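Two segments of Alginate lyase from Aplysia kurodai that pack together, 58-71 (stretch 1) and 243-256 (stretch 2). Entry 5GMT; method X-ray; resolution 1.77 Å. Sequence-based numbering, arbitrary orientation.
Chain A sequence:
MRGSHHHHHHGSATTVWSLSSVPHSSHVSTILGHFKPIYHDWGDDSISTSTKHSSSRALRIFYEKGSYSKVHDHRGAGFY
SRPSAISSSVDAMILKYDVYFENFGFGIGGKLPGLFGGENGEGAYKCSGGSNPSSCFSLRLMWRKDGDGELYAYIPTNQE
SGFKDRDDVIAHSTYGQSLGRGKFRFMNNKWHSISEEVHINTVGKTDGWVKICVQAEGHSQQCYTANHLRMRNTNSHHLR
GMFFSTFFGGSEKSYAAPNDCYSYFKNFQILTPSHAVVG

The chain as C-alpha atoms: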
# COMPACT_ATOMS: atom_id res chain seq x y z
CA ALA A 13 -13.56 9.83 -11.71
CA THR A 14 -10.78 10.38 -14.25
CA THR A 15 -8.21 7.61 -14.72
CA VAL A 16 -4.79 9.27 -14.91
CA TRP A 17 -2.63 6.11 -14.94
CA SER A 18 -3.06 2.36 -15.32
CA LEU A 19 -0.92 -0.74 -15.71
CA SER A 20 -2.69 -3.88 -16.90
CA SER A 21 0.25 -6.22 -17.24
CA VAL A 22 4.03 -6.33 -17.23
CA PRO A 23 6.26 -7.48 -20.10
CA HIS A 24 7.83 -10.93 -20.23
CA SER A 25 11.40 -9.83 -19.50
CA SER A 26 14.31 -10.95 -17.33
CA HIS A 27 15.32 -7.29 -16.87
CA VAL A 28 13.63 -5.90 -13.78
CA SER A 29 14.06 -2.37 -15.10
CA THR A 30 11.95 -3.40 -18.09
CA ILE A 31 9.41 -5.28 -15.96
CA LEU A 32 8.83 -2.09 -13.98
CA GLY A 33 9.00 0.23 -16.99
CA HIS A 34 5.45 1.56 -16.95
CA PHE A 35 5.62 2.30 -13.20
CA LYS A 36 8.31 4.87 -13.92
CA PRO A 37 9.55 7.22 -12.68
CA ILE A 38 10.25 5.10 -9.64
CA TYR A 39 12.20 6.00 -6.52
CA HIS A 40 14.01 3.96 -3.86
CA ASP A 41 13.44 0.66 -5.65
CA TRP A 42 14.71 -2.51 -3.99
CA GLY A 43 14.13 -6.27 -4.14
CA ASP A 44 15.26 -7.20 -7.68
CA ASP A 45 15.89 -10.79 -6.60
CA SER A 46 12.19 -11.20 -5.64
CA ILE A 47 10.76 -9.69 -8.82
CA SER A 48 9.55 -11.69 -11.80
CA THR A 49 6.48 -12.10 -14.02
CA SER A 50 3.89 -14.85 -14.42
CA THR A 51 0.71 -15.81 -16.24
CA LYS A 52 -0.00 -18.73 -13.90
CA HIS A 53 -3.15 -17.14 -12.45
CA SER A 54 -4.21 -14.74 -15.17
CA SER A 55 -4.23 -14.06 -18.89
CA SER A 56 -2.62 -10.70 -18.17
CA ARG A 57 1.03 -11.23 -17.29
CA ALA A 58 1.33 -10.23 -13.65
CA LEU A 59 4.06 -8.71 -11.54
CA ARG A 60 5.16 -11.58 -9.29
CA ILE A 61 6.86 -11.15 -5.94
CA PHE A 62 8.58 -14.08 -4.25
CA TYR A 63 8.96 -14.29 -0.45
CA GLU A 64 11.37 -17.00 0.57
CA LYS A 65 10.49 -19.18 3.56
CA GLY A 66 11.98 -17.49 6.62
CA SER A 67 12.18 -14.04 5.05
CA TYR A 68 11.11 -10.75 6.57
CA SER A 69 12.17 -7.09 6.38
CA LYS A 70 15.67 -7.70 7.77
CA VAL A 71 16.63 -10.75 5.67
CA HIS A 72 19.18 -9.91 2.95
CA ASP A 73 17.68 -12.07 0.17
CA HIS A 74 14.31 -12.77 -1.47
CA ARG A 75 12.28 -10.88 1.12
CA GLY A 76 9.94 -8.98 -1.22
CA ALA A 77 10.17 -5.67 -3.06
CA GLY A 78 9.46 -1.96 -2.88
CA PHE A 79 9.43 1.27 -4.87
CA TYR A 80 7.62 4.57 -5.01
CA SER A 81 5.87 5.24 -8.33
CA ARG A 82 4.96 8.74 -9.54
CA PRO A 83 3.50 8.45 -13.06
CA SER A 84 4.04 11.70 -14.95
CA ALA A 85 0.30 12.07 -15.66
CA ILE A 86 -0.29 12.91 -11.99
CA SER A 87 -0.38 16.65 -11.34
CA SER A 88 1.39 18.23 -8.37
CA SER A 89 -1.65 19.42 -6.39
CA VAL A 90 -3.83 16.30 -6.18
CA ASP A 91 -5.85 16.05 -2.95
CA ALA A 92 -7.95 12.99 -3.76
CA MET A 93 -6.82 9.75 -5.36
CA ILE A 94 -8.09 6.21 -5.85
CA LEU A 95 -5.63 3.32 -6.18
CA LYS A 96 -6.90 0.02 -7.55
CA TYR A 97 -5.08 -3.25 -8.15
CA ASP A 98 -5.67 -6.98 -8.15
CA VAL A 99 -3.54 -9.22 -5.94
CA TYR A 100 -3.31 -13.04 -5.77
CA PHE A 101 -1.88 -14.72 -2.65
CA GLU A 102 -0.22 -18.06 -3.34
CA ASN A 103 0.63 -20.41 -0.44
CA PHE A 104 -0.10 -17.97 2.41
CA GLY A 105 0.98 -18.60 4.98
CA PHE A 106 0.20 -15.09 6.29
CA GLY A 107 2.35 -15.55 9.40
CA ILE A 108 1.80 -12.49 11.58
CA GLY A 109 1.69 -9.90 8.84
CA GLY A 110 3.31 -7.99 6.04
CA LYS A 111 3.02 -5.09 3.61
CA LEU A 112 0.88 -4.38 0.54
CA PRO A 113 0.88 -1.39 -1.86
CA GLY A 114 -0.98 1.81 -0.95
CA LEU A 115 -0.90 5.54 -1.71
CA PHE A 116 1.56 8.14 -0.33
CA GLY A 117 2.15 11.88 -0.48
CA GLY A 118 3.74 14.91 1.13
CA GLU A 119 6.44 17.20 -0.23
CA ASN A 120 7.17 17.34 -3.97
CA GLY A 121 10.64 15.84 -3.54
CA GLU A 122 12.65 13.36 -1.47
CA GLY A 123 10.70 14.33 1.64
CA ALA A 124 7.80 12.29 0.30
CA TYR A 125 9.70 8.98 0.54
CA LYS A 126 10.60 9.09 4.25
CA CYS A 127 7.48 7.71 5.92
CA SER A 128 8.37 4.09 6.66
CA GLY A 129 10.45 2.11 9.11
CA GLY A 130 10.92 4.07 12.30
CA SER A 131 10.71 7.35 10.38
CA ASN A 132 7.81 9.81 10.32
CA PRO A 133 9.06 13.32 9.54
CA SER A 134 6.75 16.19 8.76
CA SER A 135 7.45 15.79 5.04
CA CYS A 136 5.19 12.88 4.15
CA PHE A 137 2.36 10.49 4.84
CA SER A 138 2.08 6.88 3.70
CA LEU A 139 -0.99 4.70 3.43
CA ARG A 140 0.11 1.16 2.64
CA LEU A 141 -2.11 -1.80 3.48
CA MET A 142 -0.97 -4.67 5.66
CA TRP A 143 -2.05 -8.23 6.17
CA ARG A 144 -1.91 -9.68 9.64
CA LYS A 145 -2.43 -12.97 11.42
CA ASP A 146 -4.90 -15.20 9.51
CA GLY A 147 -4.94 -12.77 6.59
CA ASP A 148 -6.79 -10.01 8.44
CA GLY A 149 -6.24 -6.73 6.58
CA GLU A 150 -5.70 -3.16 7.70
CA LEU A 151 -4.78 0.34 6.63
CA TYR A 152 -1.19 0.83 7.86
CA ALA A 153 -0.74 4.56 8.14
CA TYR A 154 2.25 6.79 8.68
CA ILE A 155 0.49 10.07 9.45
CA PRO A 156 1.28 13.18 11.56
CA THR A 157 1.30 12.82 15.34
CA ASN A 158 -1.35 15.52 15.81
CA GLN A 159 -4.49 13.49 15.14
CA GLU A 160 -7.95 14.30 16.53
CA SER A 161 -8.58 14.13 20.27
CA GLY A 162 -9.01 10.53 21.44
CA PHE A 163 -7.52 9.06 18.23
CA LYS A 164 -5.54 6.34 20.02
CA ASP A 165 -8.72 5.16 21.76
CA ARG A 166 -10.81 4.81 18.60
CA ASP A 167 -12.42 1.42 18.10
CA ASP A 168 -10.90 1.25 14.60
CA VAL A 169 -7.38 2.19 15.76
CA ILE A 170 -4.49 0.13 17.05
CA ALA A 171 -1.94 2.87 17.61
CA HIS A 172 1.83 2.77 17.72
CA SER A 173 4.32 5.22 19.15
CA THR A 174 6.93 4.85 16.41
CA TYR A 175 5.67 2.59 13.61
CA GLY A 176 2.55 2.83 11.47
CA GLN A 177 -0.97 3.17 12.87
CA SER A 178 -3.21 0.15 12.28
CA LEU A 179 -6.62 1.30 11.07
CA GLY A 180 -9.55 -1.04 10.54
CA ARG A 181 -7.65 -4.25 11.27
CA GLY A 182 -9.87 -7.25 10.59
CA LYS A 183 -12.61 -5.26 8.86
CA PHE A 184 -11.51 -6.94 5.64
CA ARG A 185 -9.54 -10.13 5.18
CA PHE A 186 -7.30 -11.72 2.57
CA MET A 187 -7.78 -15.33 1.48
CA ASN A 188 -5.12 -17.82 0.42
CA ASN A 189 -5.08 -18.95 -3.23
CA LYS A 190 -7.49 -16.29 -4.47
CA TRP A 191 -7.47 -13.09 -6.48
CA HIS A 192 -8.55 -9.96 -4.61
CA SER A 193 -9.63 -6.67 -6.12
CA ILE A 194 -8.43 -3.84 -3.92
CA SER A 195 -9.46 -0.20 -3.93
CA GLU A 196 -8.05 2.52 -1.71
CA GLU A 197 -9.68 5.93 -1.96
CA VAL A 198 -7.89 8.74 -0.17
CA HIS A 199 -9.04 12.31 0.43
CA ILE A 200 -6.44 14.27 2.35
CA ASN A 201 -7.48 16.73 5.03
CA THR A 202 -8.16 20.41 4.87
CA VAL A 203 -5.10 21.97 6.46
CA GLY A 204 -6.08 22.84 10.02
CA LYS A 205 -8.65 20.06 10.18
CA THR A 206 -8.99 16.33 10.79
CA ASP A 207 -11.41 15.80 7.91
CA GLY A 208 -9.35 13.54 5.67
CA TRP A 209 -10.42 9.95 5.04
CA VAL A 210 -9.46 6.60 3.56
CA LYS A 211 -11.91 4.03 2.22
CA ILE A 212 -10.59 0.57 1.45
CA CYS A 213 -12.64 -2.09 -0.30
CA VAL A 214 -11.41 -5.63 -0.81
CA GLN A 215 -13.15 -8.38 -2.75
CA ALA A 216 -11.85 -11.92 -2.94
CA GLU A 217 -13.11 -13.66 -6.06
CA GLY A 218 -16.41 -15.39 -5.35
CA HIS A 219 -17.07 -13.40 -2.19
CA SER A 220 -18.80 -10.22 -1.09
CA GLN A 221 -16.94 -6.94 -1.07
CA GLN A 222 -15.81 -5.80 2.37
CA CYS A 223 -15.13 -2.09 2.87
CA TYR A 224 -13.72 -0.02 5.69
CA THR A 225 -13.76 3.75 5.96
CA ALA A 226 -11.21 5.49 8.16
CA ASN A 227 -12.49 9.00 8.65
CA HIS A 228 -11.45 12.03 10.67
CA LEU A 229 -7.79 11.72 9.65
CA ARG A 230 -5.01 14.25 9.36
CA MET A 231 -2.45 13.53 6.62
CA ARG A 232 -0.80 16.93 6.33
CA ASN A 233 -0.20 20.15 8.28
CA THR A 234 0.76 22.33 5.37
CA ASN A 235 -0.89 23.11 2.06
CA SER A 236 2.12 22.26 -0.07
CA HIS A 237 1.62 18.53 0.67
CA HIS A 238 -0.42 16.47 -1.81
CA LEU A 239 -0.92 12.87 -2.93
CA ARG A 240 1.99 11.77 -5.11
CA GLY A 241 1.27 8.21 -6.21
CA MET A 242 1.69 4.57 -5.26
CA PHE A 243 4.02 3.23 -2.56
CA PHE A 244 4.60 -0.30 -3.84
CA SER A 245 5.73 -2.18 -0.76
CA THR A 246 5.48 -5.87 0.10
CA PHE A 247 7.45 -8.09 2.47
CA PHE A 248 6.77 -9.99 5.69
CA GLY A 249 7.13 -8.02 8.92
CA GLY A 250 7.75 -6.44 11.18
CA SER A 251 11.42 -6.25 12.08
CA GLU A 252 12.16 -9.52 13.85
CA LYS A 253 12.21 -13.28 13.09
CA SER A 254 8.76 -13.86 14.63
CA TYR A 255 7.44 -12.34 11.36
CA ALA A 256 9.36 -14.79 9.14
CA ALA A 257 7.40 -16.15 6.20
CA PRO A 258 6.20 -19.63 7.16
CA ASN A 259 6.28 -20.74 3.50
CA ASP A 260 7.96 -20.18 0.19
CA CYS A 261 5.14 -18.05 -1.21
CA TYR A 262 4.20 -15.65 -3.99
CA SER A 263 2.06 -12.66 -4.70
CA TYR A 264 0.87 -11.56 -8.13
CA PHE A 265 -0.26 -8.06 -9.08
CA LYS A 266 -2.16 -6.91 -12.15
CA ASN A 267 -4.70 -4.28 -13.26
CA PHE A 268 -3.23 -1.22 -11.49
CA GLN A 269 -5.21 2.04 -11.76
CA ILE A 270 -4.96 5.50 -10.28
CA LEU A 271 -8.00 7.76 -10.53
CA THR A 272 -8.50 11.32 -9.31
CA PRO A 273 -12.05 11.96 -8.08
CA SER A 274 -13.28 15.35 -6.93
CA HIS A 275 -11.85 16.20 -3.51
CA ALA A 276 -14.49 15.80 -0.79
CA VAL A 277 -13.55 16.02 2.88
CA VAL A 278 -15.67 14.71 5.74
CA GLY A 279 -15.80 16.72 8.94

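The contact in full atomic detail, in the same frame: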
# COMPACT_ATOMS: atom_id res chain seq x y z
N ALA A 58 1.32 -10.95 -14.91
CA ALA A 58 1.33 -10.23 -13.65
C ALA A 58 2.72 -10.01 -13.10
O ALA A 58 3.63 -10.79 -13.33
CB ALA A 58 0.50 -10.99 -12.62
N LEU A 59 2.86 -8.94 -12.32
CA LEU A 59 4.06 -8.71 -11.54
C LEU A 59 4.09 -9.71 -10.40
O LEU A 59 3.16 -9.74 -9.60
CB LEU A 59 4.09 -7.28 -11.01
CG LEU A 59 5.21 -6.93 -10.04
CD1 LEU A 59 6.56 -7.04 -10.73
CD2 LEU A 59 4.98 -5.52 -9.47
N ARG A 60 5.13 -10.55 -10.33
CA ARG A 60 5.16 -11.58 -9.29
C ARG A 60 6.26 -11.29 -8.30
O ARG A 60 7.39 -11.02 -8.68
CB ARG A 60 5.35 -12.98 -9.88
CG ARG A 60 5.09 -14.10 -8.87
CD ARG A 60 5.52 -15.48 -9.38
NE ARG A 60 6.98 -15.66 -9.28
CZ ARG A 60 7.64 -16.77 -9.61
NH1 ARG A 60 6.99 -17.83 -10.08
NH2 ARG A 60 8.96 -16.81 -9.46
N ILE A 61 5.91 -11.35 -7.02
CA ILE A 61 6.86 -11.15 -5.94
C ILE A 61 7.01 -12.45 -5.16
O ILE A 61 6.02 -13.04 -4.72
CB ILE A 61 6.41 -10.03 -4.98
CG1 ILE A 61 6.06 -8.75 -5.75
CG2 ILE A 61 7.48 -9.80 -3.91
CD1 ILE A 61 7.21 -8.16 -6.55
N PHE A 62 8.26 -12.87 -4.97
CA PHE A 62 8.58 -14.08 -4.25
C PHE A 62 9.08 -13.75 -2.83
O PHE A 62 9.96 -12.91 -2.67
CB PHE A 62 9.64 -14.87 -5.02
CG PHE A 62 10.26 -15.98 -4.24
CD1 PHE A 62 9.47 -16.99 -3.71
CD2 PHE A 62 11.63 -16.04 -4.07
CE1 PHE A 62 10.04 -18.04 -3.01
CE2 PHE A 62 12.21 -17.08 -3.36
CZ PHE A 62 11.42 -18.08 -2.83
N TYR A 63 8.48 -14.39 -1.82
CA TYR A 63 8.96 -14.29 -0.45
C TYR A 63 9.46 -15.66 -0.03
O TYR A 63 8.69 -16.61 0.13
CB TYR A 63 7.87 -13.83 0.53
CG TYR A 63 6.89 -12.80 0.01
CD1 TYR A 63 6.99 -11.45 0.36
CD2 TYR A 63 5.83 -13.19 -0.81
CE1 TYR A 63 6.08 -10.53 -0.12
CE2 TYR A 63 4.92 -12.28 -1.29
CZ TYR A 63 5.04 -10.95 -0.94
OH TYR A 63 4.13 -10.05 -1.41
N GLU A 64 10.77 -15.75 0.16
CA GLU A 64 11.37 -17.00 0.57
C GLU A 64 10.93 -17.38 1.97
O GLU A 64 10.76 -16.51 2.82
CB GLU A 64 12.88 -16.86 0.50
CG GLU A 64 13.63 -18.14 0.64
CD GLU A 64 14.92 -18.08 -0.14
OE1 GLU A 64 15.16 -19.02 -0.95
OE2 GLU A 64 15.68 -17.09 0.03
N LYS A 65 10.76 -18.67 2.21
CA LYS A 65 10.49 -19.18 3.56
C LYS A 65 11.52 -18.60 4.52
O LYS A 65 12.72 -18.60 4.22
CB LYS A 65 10.53 -20.71 3.56
CG LYS A 65 10.20 -21.34 4.91
CD LYS A 65 10.03 -22.85 4.77
CE LYS A 65 9.64 -23.48 6.12
NZ LYS A 65 9.30 -24.92 5.97
N GLY A 66 11.06 -18.05 5.64
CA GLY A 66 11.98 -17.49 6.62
C GLY A 66 12.26 -16.00 6.45
O GLY A 66 12.88 -15.38 7.30
N SER A 67 11.82 -15.43 5.34
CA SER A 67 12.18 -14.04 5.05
C SER A 67 11.29 -13.05 5.80
O SER A 67 10.13 -13.33 6.11
CB SER A 67 12.13 -13.75 3.54
OG SER A 67 10.80 -13.80 3.05
N TYR A 68 11.86 -11.89 6.09
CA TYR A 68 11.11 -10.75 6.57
C TYR A 68 11.98 -9.52 6.29
O TYR A 68 13.00 -9.64 5.62
CB TYR A 68 10.75 -10.88 8.06
CG TYR A 68 11.94 -11.02 8.98
CD1 TYR A 68 12.40 -9.93 9.71
CD2 TYR A 68 12.58 -12.24 9.13
CE1 TYR A 68 13.49 -10.06 10.56
CE2 TYR A 68 13.67 -12.37 9.98
CZ TYR A 68 14.12 -11.28 10.69
OH TYR A 68 15.19 -11.40 11.55
N SER A 69 11.57 -8.36 6.79
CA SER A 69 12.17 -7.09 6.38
C SER A 69 13.69 -7.02 6.54
O SER A 69 14.34 -6.26 5.84
CB SER A 69 11.53 -5.94 7.16
OG SER A 69 11.84 -6.05 8.54
N LYS A 70 14.25 -7.79 7.46
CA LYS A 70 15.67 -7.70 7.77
C LYS A 70 16.53 -8.75 7.06
O LYS A 70 17.76 -8.67 7.10
CB LYS A 70 15.88 -7.80 9.29
CG LYS A 70 15.19 -6.71 10.08
CD LYS A 70 15.90 -5.39 9.90
CE LYS A 70 15.10 -4.23 10.46
NZ LYS A 70 14.05 -3.77 9.50
N VAL A 71 15.90 -9.71 6.40
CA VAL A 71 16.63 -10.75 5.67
C VAL A 71 17.21 -10.21 4.36
O VAL A 71 16.52 -9.51 3.63
CB VAL A 71 15.71 -11.96 5.39
CG1 VAL A 71 16.41 -12.98 4.52
CG2 VAL A 71 15.25 -12.58 6.72
N PHE A 243 2.90 3.80 -3.32
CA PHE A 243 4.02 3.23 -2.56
C PHE A 243 3.90 1.72 -2.70
O PHE A 243 3.15 1.10 -1.97
CB PHE A 243 3.96 3.74 -1.10
CG PHE A 243 5.08 3.26 -0.20
CD1 PHE A 243 6.21 2.64 -0.71
CD2 PHE A 243 5.06 3.60 1.15
CE1 PHE A 243 7.24 2.25 0.15
CE2 PHE A 243 6.10 3.24 2.01
CZ PHE A 243 7.18 2.56 1.51
N PHE A 244 4.59 1.16 -3.70
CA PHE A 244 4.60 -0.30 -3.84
C PHE A 244 5.52 -0.85 -2.77
O PHE A 244 6.70 -0.50 -2.72
CB PHE A 244 5.05 -0.76 -5.23
CG PHE A 244 4.90 -2.25 -5.44
CD1 PHE A 244 3.73 -2.77 -5.98
CD2 PHE A 244 5.91 -3.13 -5.06
CE1 PHE A 244 3.57 -4.15 -6.17
CE2 PHE A 244 5.75 -4.51 -5.24
CZ PHE A 244 4.59 -5.01 -5.79
N SER A 245 4.98 -1.71 -1.92
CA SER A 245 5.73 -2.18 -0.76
C SER A 245 5.16 -3.53 -0.36
O SER A 245 3.98 -3.62 -0.07
CB SER A 245 5.60 -1.17 0.38
OG SER A 245 6.36 -1.54 1.50
N THR A 246 5.98 -4.58 -0.36
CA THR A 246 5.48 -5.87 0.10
C THR A 246 6.65 -6.75 0.56
O THR A 246 7.67 -6.92 -0.12
CB THR A 246 4.63 -6.58 -1.01
OG1 THR A 246 3.92 -7.70 -0.45
CG2 THR A 246 5.49 -7.04 -2.20
N PHE A 247 6.48 -7.27 1.77
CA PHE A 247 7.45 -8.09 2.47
C PHE A 247 6.78 -8.51 3.76
O PHE A 247 5.80 -7.88 4.18
CB PHE A 247 8.75 -7.31 2.75
CG PHE A 247 8.54 -6.02 3.49
CD1 PHE A 247 8.42 -4.82 2.80
CD2 PHE A 247 8.46 -6.00 4.87
CE1 PHE A 247 8.22 -3.62 3.48
CE2 PHE A 247 8.28 -4.82 5.56
CZ PHE A 247 8.17 -3.62 4.86
N PHE A 248 7.27 -9.58 4.38
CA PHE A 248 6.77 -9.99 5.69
C PHE A 248 7.40 -9.13 6.78
O PHE A 248 8.59 -8.80 6.72
CB PHE A 248 7.06 -11.48 5.94
CG PHE A 248 6.11 -12.41 5.25
CD1 PHE A 248 6.16 -12.58 3.87
CD2 PHE A 248 5.17 -13.12 5.98
CE1 PHE A 248 5.28 -13.44 3.23
CE2 PHE A 248 4.29 -13.99 5.35
CZ PHE A 248 4.34 -14.14 3.97
N GLY A 249 6.60 -8.75 7.78
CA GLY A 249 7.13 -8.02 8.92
C GLY A 249 6.67 -6.57 8.98
O GLY A 249 5.97 -6.10 8.08
N GLY A 250 7.04 -5.87 10.05
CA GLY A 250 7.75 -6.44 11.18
C GLY A 250 9.26 -6.48 11.00
O GLY A 250 9.77 -6.57 9.89
N SER A 251 9.98 -6.44 12.12
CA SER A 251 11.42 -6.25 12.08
C SER A 251 12.19 -7.33 12.82
O SER A 251 13.37 -7.16 13.12
CB SER A 251 11.79 -4.88 12.66
OG SER A 251 11.05 -3.85 12.03
N GLU A 252 11.52 -8.43 13.13
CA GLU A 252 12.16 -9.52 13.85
C GLU A 252 11.68 -10.88 13.33
O GLU A 252 10.65 -10.95 12.66
CB GLU A 252 11.90 -9.39 15.36
CG GLU A 252 10.45 -9.24 15.74
CD GLU A 252 10.25 -9.12 17.25
OE1 GLU A 252 10.33 -7.99 17.78
OE2 GLU A 252 10.04 -10.16 17.92
N LYS A 253 12.42 -11.94 13.66
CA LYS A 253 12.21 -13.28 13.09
C LYS A 253 10.80 -13.82 13.31
O LYS A 253 10.30 -14.61 12.50
CB LYS A 253 13.26 -14.25 13.66
CG LYS A 253 12.89 -15.75 13.76
CD LYS A 253 12.48 -16.42 12.44
CE LYS A 253 11.77 -17.76 12.68
NZ LYS A 253 12.55 -18.65 13.58
N SER A 254 10.13 -13.41 14.38
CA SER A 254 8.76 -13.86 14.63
C SER A 254 7.84 -13.65 13.41
O SER A 254 6.84 -14.34 13.26
CB SER A 254 8.17 -13.14 15.84
OG SER A 254 8.20 -11.74 15.64
N TYR A 255 8.20 -12.69 12.56
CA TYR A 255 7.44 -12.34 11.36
C TYR A 255 7.89 -13.13 10.13
O TYR A 255 7.40 -12.88 9.03
CB TYR A 255 7.58 -10.85 11.04
CG TYR A 255 6.92 -9.90 12.02
CD1 TYR A 255 7.58 -9.47 13.16
CD2 TYR A 255 5.63 -9.43 11.79
CE1 TYR A 255 6.98 -8.60 14.05
CE2 TYR A 255 5.03 -8.55 12.67
CZ TYR A 255 5.71 -8.15 13.80
OH TYR A 255 5.10 -7.29 14.68
N ALA A 256 8.83 -14.06 10.29
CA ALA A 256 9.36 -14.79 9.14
C ALA A 256 8.26 -15.49 8.36
O ALA A 256 7.30 -16.03 8.94
CB ALA A 256 10.43 -15.79 9.59
O HOH W 1 9.58 -11.15 3.53
O HOH W 2 12.78 -1.50 11.34

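The centre of this contact is apolar and lies between strand 58-63 and a strand of stretch 2 that begins earlier in the chain and runs through Phe 244 and Thr 246. Their axes approach to 8.3 Å and run in roughly the same direction, 32° apart. That spacing is too wide for backbone pairing, so side chains fill the gap. Leu 59, Ile 61 and Tyr 63 alternate along their strand and all point toward stretch 2. Phe 244 and Thr 246 point back at them. Leu 59 CD2 lies 3.7 Å from Phe 244 CZ. Ile 61 CG1 meets the edge of the same ring, 4.0 Å from Phe 244 CZ. Ile 61 CG2 also packs on the methyl of Thr 246, 3.8 Å from its CG2.

Tyr 63 combines apolar and polar contacts. Phe 248 turns its edge to the face of the Tyr 63 ring, with planes at 81° and centroids 5.3 Å apart. At the far end of the ring, Tyr 63 OH and Thr 246 OG1 form a short hydrogen bond of 2.5 Å.

Beyond the strands, loops carry the contact. A type II turn from Glu 64 to Ser 67 brings Gly 66 O to 3.4 Å from Ala 256 CB. Tyr 68 then lays its ring against the 252-256 segment. Lys 253 CA sits over the ring face, 4.0 Å from its centroid, in a CH-pi contact.

The polar edge follows. Ser 69 OG donates a 2.5 Å hydrogen bond to Gly 250 O, next to the cis peptide that precedes Gly 250. Ser 69 N is 3.0 Å from Phe 248 O. Two waters bridge the stretches. One donates to Ser 67 OG and accepts from Phe 248 N. The other accepts from Lys 70 NZ and also bonds Ser 251 OG, linking two exposed side chains.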